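Local coordinates for chitin elicitor-binding protein (PDB 5JCD) that binds chitin oligosaccharides from fungal cell walls at the rice cell surface and helps relay the elicitor signal for defence responses, at residues Ala16-Leu30 / Ser54-Phe68. Residues are numbered along the deposited sequence; the frame is centred on the assembly and turned at random.
Sequences AILYTSPNATTYGNL and SSAPVAANSTVKIPF. With NAG (2-acetamido-2-deoxy-beta-D-glucopyranose), chain E.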
loop_
_atom_site.group_PDB
_atom_site.type_symbol
_atom_site.label_atom_id
_atom_site.label_comp_id
_atom_site.label_asym_id
_atom_site.label_seq_id
_atom_site.Cartn_x
_atom_site.Cartn_y
_atom_site.Cartn_z
ATOM N N ALA A 16 -5.662 2.511 -1.151
ATOM C CA ALA A 16 -4.740 2.122 -2.219
ATOM C C ALA A 16 -3.269 2.175 -1.803
ATOM O O ALA A 16 -2.917 2.879 -0.861
ATOM C CB ALA A 16 -4.953 3.021 -3.470
ATOM N N ILE A 17 -2.422 1.444 -2.524
ATOM C CA ILE A 17 -0.984 1.713 -2.514
ATOM C C ILE A 17 -0.586 2.185 -3.897
ATOM O O ILE A 17 -1.142 1.736 -4.894
ATOM C CB ILE A 17 -0.114 0.459 -2.152
ATOM C CG1 ILE A 17 -0.375 -0.690 -3.151
ATOM C CG2 ILE A 17 -0.349 0.023 -0.704
ATOM C CD1 ILE A 17 0.505 -1.987 -2.951
ATOM N N LEU A 18 0.391 3.079 -3.971
ATOM C CA LEU A 18 0.980 3.381 -5.268
ATOM C C LEU A 18 2.111 2.363 -5.444
ATOM O O LEU A 18 3.167 2.457 -4.809
ATOM C CB LEU A 18 1.492 4.821 -5.330
ATOM C CG LEU A 18 2.076 5.223 -6.680
ATOM C CD1 LEU A 18 0.983 5.217 -7.775
ATOM C CD2 LEU A 18 2.810 6.564 -6.634
ATOM N N TYR A 19 1.872 1.354 -6.270
ATOM C CA TYR A 19 2.802 0.225 -6.364
ATOM C C TYR A 19 3.876 0.459 -7.402
ATOM O O TYR A 19 3.577 0.826 -8.535
ATOM C CB TYR A 19 2.034 -1.064 -6.692
ATOM C CG TYR A 19 2.877 -2.318 -6.730
ATOM C CD1 TYR A 19 3.530 -2.768 -5.585
ATOM C CD2 TYR A 19 2.976 -3.086 -7.888
ATOM C CE1 TYR A 19 4.277 -3.926 -5.588
ATOM C CE2 TYR A 19 3.730 -4.253 -7.901
ATOM C CZ TYR A 19 4.377 -4.661 -6.742
ATOM O OH TYR A 19 5.134 -5.797 -6.715
ATOM N N THR A 20 5.133 0.237 -7.007
ATOM C CA THR A 20 6.249 0.296 -7.943
ATOM C C THR A 20 6.529 -1.117 -8.376
ATOM O O THR A 20 6.914 -1.958 -7.557
ATOM C CB THR A 20 7.524 0.895 -7.320
ATOM O OG1 THR A 20 7.272 2.243 -6.899
ATOM C CG2 THR A 20 8.669 0.882 -8.343
ATOM N N SER A 21 6.300 -1.395 -9.653
ATOM C CA SER A 21 6.438 -2.768 -10.156
ATOM C C SER A 21 7.916 -3.174 -10.297
ATOM O O SER A 21 8.644 -2.579 -11.089
ATOM C CB SER A 21 5.722 -2.898 -11.500
ATOM O OG SER A 21 5.784 -4.221 -11.990
ATOM N N PRO A 22 8.357 -4.197 -9.542
ATOM C CA PRO A 22 9.764 -4.596 -9.608
ATOM C C PRO A 22 10.147 -5.027 -11.024
ATOM O O PRO A 22 11.268 -4.760 -11.461
ATOM C CB PRO A 22 9.847 -5.775 -8.636
ATOM C CG PRO A 22 8.658 -5.601 -7.697
ATOM C CD PRO A 22 7.586 -5.027 -8.595
ATOM N N ASN A 23 9.213 -5.624 -11.754
ATOM C CA ASN A 23 9.504 -6.082 -13.109
ATOM C C ASN A 23 8.469 -5.619 -14.099
ATOM O O ASN A 23 7.463 -5.030 -13.715
ATOM C CB ASN A 23 9.568 -7.603 -13.163
ATOM C CG ASN A 23 10.650 -8.157 -12.284
ATOM O OD1 ASN A 23 11.661 -7.491 -12.052
ATOM N ND2 ASN A 23 10.455 -9.380 -11.784
ATOM N N ALA A 24 8.730 -5.896 -15.375
ATOM C CA ALA A 24 7.756 -5.688 -16.431
ATOM C C ALA A 24 6.676 -6.705 -16.191
ATOM O O ALA A 24 6.958 -7.870 -15.901
ATOM C CB ALA A 24 8.397 -5.899 -17.823
ATOM N N THR A 25 5.434 -6.262 -16.264
ATOM C CA THR A 25 4.322 -7.165 -16.019
ATOM C C THR A 25 3.108 -6.593 -16.740
ATOM O O THR A 25 3.237 -5.727 -17.615
ATOM C CB THR A 25 4.045 -7.349 -14.495
ATOM O OG1 THR A 25 2.918 -8.208 -14.299
ATOM C CG2 THR A 25 3.759 -6.037 -13.830
ATOM N N THR A 26 1.926 -7.052 -16.371
ATOM C CA THR A 26 0.719 -6.532 -16.991
ATOM C C THR A 26 -0.329 -6.274 -15.922
ATOM O O THR A 26 -0.233 -6.810 -14.815
ATOM C CB THR A 26 0.148 -7.571 -17.976
ATOM O OG1 THR A 26 -0.284 -8.722 -17.234
ATOM C CG2 THR A 26 1.211 -8.005 -18.996
ATOM N N TYR A 27 -1.364 -5.512 -16.271
ATOM C CA TYR A 27 -2.470 -5.282 -15.340
ATOM C C TYR A 27 -3.099 -6.594 -14.890
ATOM O O TYR A 27 -3.399 -6.748 -13.707
ATOM C CB TYR A 27 -3.502 -4.286 -15.914
ATOM C CG TYR A 27 -3.074 -2.818 -15.746
ATOM C CD1 TYR A 27 -2.192 -2.210 -16.624
ATOM C CD2 TYR A 27 -3.547 -2.061 -14.678
ATOM C CE1 TYR A 27 -1.794 -0.877 -16.445
ATOM C CE2 TYR A 27 -3.159 -0.749 -14.491
ATOM C CZ TYR A 27 -2.273 -0.166 -15.374
ATOM O OH TYR A 27 -1.898 1.148 -15.192
ATOM N N GLY A 28 -3.244 -7.551 -15.808
ATOM C CA GLY A 28 -3.807 -8.861 -15.489
ATOM C C GLY A 28 -3.045 -9.592 -14.401
ATOM O O GLY A 28 -3.645 -10.184 -13.502
ATOM N N ASN A 29 -1.715 -9.564 -14.480
ATOM C CA ASN A 29 -0.886 -10.181 -13.446
ATOM C C ASN A 29 -0.987 -9.517 -12.076
ATOM O O ASN A 29 -0.948 -10.182 -11.033
ATOM C CB ASN A 29 0.571 -10.201 -13.866
ATOM C CG ASN A 29 0.872 -11.310 -14.809
ATOM O OD1 ASN A 29 1.448 -11.099 -15.871
ATOM N ND2 ASN A 29 0.479 -12.515 -14.435
ATOM N N LEU A 30 -1.077 -8.195 -12.091
ATOM C CA LEU A 30 -1.216 -7.424 -10.868
ATOM C C LEU A 30 -2.541 -7.793 -10.215
ATOM O O LEU A 30 -2.601 -8.051 -9.014
ATOM C CB LEU A 30 -1.134 -5.919 -11.186
ATOM C CG LEU A 30 0.274 -5.424 -11.521
ATOM C CD1 LEU A 30 0.308 -3.958 -11.962
ATOM C CD2 LEU A 30 1.122 -5.608 -10.292
ATOM N N SER A 54 -6.249 -6.949 -20.488
ATOM C CA SER A 54 -5.590 -7.291 -19.246
ATOM C C SER A 54 -4.089 -7.398 -19.449
ATOM O O SER A 54 -3.327 -7.425 -18.481
ATOM C CB SER A 54 -6.115 -8.602 -18.690
ATOM O OG SER A 54 -5.338 -9.661 -19.200
ATOM N N SER A 55 -3.674 -7.474 -20.710
ATOM C CA SER A 55 -2.262 -7.632 -21.053
ATOM C C SER A 55 -1.594 -6.272 -21.148
ATOM O O SER A 55 -0.418 -6.172 -21.504
ATOM C CB SER A 55 -2.085 -8.388 -22.377
ATOM O OG SER A 55 -2.588 -7.652 -23.481
ATOM N N ALA A 56 -2.349 -5.224 -20.836
ATOM C CA ALA A 56 -1.795 -3.870 -20.877
ATOM C C ALA A 56 -0.525 -3.801 -20.012
ATOM O O ALA A 56 -0.532 -4.189 -18.840
ATOM C CB ALA A 56 -2.816 -2.882 -20.397
ATOM N N PRO A 57 0.560 -3.289 -20.596
ATOM C CA PRO A 57 1.883 -3.461 -19.987
ATOM C C PRO A 57 2.158 -2.483 -18.845
ATOM O O PRO A 57 1.758 -1.324 -18.882
ATOM C CB PRO A 57 2.831 -3.201 -21.160
ATOM C CG PRO A 57 2.102 -2.162 -21.964
ATOM C CD PRO A 57 0.627 -2.532 -21.855
ATOM N N VAL A 58 2.832 -2.979 -17.819
ATOM C CA VAL A 58 3.401 -2.117 -16.802
ATOM C C VAL A 58 4.897 -2.333 -16.850
ATOM O O VAL A 58 5.386 -3.445 -16.633
ATOM C CB VAL A 58 2.878 -2.458 -15.398
ATOM C CG1 VAL A 58 3.490 -1.520 -14.375
ATOM C CG2 VAL A 58 1.360 -2.407 -15.366
ATOM N N ALA A 59 5.627 -1.266 -17.129
ATOM C CA ALA A 59 7.071 -1.359 -17.267
ATOM C C ALA A 59 7.705 -1.569 -15.906
ATOM O O ALA A 59 7.137 -1.197 -14.874
ATOM C CB ALA A 59 7.625 -0.115 -17.916
ATOM N N ALA A 60 8.879 -2.178 -15.915
ATOM C CA ALA A 60 9.703 -2.268 -14.727
ATOM C C ALA A 60 9.932 -0.877 -14.138
ATOM O O ALA A 60 10.172 0.071 -14.881
ATOM C CB ALA A 60 11.029 -2.902 -15.084
ATOM N N ASN A 61 9.834 -0.792 -12.809
ATOM C CA ASN A 61 10.074 0.404 -12.005
ATOM C C ASN A 61 8.979 1.465 -12.073
ATOM O O ASN A 61 9.025 2.433 -11.318
ATOM C CB ASN A 61 11.414 1.059 -12.368
ATOM C CG ASN A 61 12.557 0.089 -12.337
ATOM O OD1 ASN A 61 13.004 -0.325 -11.260
ATOM N ND2 ASN A 61 13.024 -0.314 -13.536
ATOM N N SER A 62 7.983 1.266 -12.941
ATOM C CA SER A 62 6.890 2.230 -13.093
ATOM C C SER A 62 5.840 1.976 -12.036
ATOM O O SER A 62 5.811 0.899 -11.439
ATOM C CB SER A 62 6.254 2.134 -14.474
ATOM O OG SER A 62 5.348 1.052 -14.536
ATOM N N THR A 63 4.990 2.965 -11.785
ATOM C CA THR A 63 4.031 2.858 -10.683
ATOM C C THR A 63 2.616 2.547 -11.149
ATOM O O THR A 63 2.223 2.911 -12.243
ATOM C CB THR A 63 3.985 4.148 -9.847
ATOM O OG1 THR A 63 3.546 5.228 -10.673
ATOM C CG2 THR A 63 5.374 4.467 -9.275
ATOM N N VAL A 64 1.870 1.851 -10.299
ATOM C CA VAL A 64 0.486 1.533 -10.555
ATOM C C VAL A 64 -0.281 1.700 -9.277
ATOM O O VAL A 64 0.099 1.172 -8.237
ATOM C CB VAL A 64 0.291 0.056 -10.989
ATOM C CG1 VAL A 64 -1.198 -0.231 -11.292
ATOM C CG2 VAL A 64 1.145 -0.269 -12.181
ATOM N N LYS A 65 -1.400 2.399 -9.367
ATOM C CA LYS A 65 -2.271 2.564 -8.234
ATOM C C LYS A 65 -3.064 1.289 -8.022
ATOM O O LYS A 65 -3.805 0.868 -8.892
ATOM C CB LYS A 65 -3.211 3.712 -8.514
ATOM C CG LYS A 65 -3.784 4.391 -7.280
ATOM C CD LYS A 65 -4.490 5.679 -7.720
ATOM C CE LYS A 65 -4.903 6.566 -6.572
ATOM N NZ LYS A 65 -5.880 5.922 -5.676
ATOM N N ILE A 66 -2.949 0.694 -6.852
ATOM C CA ILE A 66 -3.672 -0.538 -6.589
ATOM C C ILE A 66 -4.639 -0.343 -5.427
ATOM O O ILE A 66 -4.212 -0.122 -4.312
ATOM C CB ILE A 66 -2.708 -1.724 -6.344
ATOM C CG1 ILE A 66 -1.790 -1.882 -7.570
ATOM C CG2 ILE A 66 -3.492 -3.006 -6.031
ATOM C CD1 ILE A 66 -0.854 -3.028 -7.511
ATOM N N PRO A 67 -5.952 -0.363 -5.720
ATOM C CA PRO A 67 -7.046 -0.221 -4.745
ATOM C C PRO A 67 -7.330 -1.510 -4.008
ATOM O O PRO A 67 -7.088 -2.590 -4.547
ATOM C CB PRO A 67 -8.265 0.171 -5.606
ATOM C CG PRO A 67 -7.895 -0.080 -7.011
ATOM C CD PRO A 67 -6.452 -0.544 -7.091
ATOM N N PHE A 68 -7.786 -1.403 -2.769
ATOM C CA PHE A 68 -8.152 -2.595 -2.032
ATOM C C PHE A 68 -9.087 -2.259 -0.889
ATOM O O PHE A 68 -9.268 -1.102 -0.549
ATOM C CB PHE A 68 -6.898 -3.322 -1.505
ATOM C CG PHE A 68 -6.017 -2.474 -0.628
ATOM C CD1 PHE A 68 -6.230 -2.411 0.741
ATOM C CD2 PHE A 68 -4.970 -1.738 -1.178
ATOM C CE1 PHE A 68 -5.421 -1.626 1.537
ATOM C CE2 PHE A 68 -4.170 -0.958 -0.392
ATOM C CZ PHE A 68 -4.383 -0.894 0.966
HETATM C C1 NAG E . 14.230 -1.105 -13.482
HETATM C C2 NAG E . 15.503 -0.415 -12.985
HETATM C C3 NAG E . 16.722 -1.325 -12.987
HETATM C C4 NAG E . 16.421 -2.686 -12.357
HETATM C C5 NAG E . 15.131 -3.261 -12.922
HETATM C C6 NAG E . 14.744 -4.494 -12.122
HETATM C C7 NAG E . 15.384 1.973 -13.357
HETATM C C8 NAG E . 15.524 3.073 -14.359
HETATM N N2 NAG E . 15.748 0.773 -13.782
HETATM O O3 NAG E . 17.681 -0.682 -12.185
HETATM O O4 NAG E . 17.492 -3.605 -12.550
HETATM O O5 NAG E . 14.051 -2.343 -12.844
HETATM O O6 NAG E . 13.661 -5.143 -12.740
HETATM O O7 NAG E . 14.956 2.186 -12.222
#
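An N-linked sugar ties Asn61 back to Pro22 across the contact: NAG C1 is bonded covalently to Asn61 ND2, and NAG O6 donates to Pro22 O at 2.7 Å. Pro22 and Asn23 are among the residues found experimentally to bind chitin. Ser21 pairs twice, giving its N to Ser62 O and accepting Asn61 N at 2.8 Å; Ser62 N closes a type II turn on Ala59 O, and Ser62 OG adds a second bond from the same face of that carbonyl's plane. Strands 16-20 and 63-68 run antiparallel at 153°, with Ile17-Ile66 and Tyr19-Val64 as hydrogen-bonded pairs; two helices intervene, a beta-alpha-alpha-beta order consistent with a LysM fold. From the first helix, Leu30 CD1 reaches both strand pairs, 3.8 Å from Val64 CG2 and 3.9 Å from Val58 CG2. Tyr27 crosses Val58 nearly perpendicularly, CE1 to CG2 3.7 Å, and presents its ring edge to Ala56 O. Thr26 N-caps that helix: OG1, set between the backbone N and the carbonyl carbon (chi1 66°), accepts Asn29 N at 3.2 Å. With a valine in its place, Asn29 N would probably lose its capping acceptor and the helix start would be less firmly held. Next in line, Gly28 N donates to a lone pair of Ser54 O.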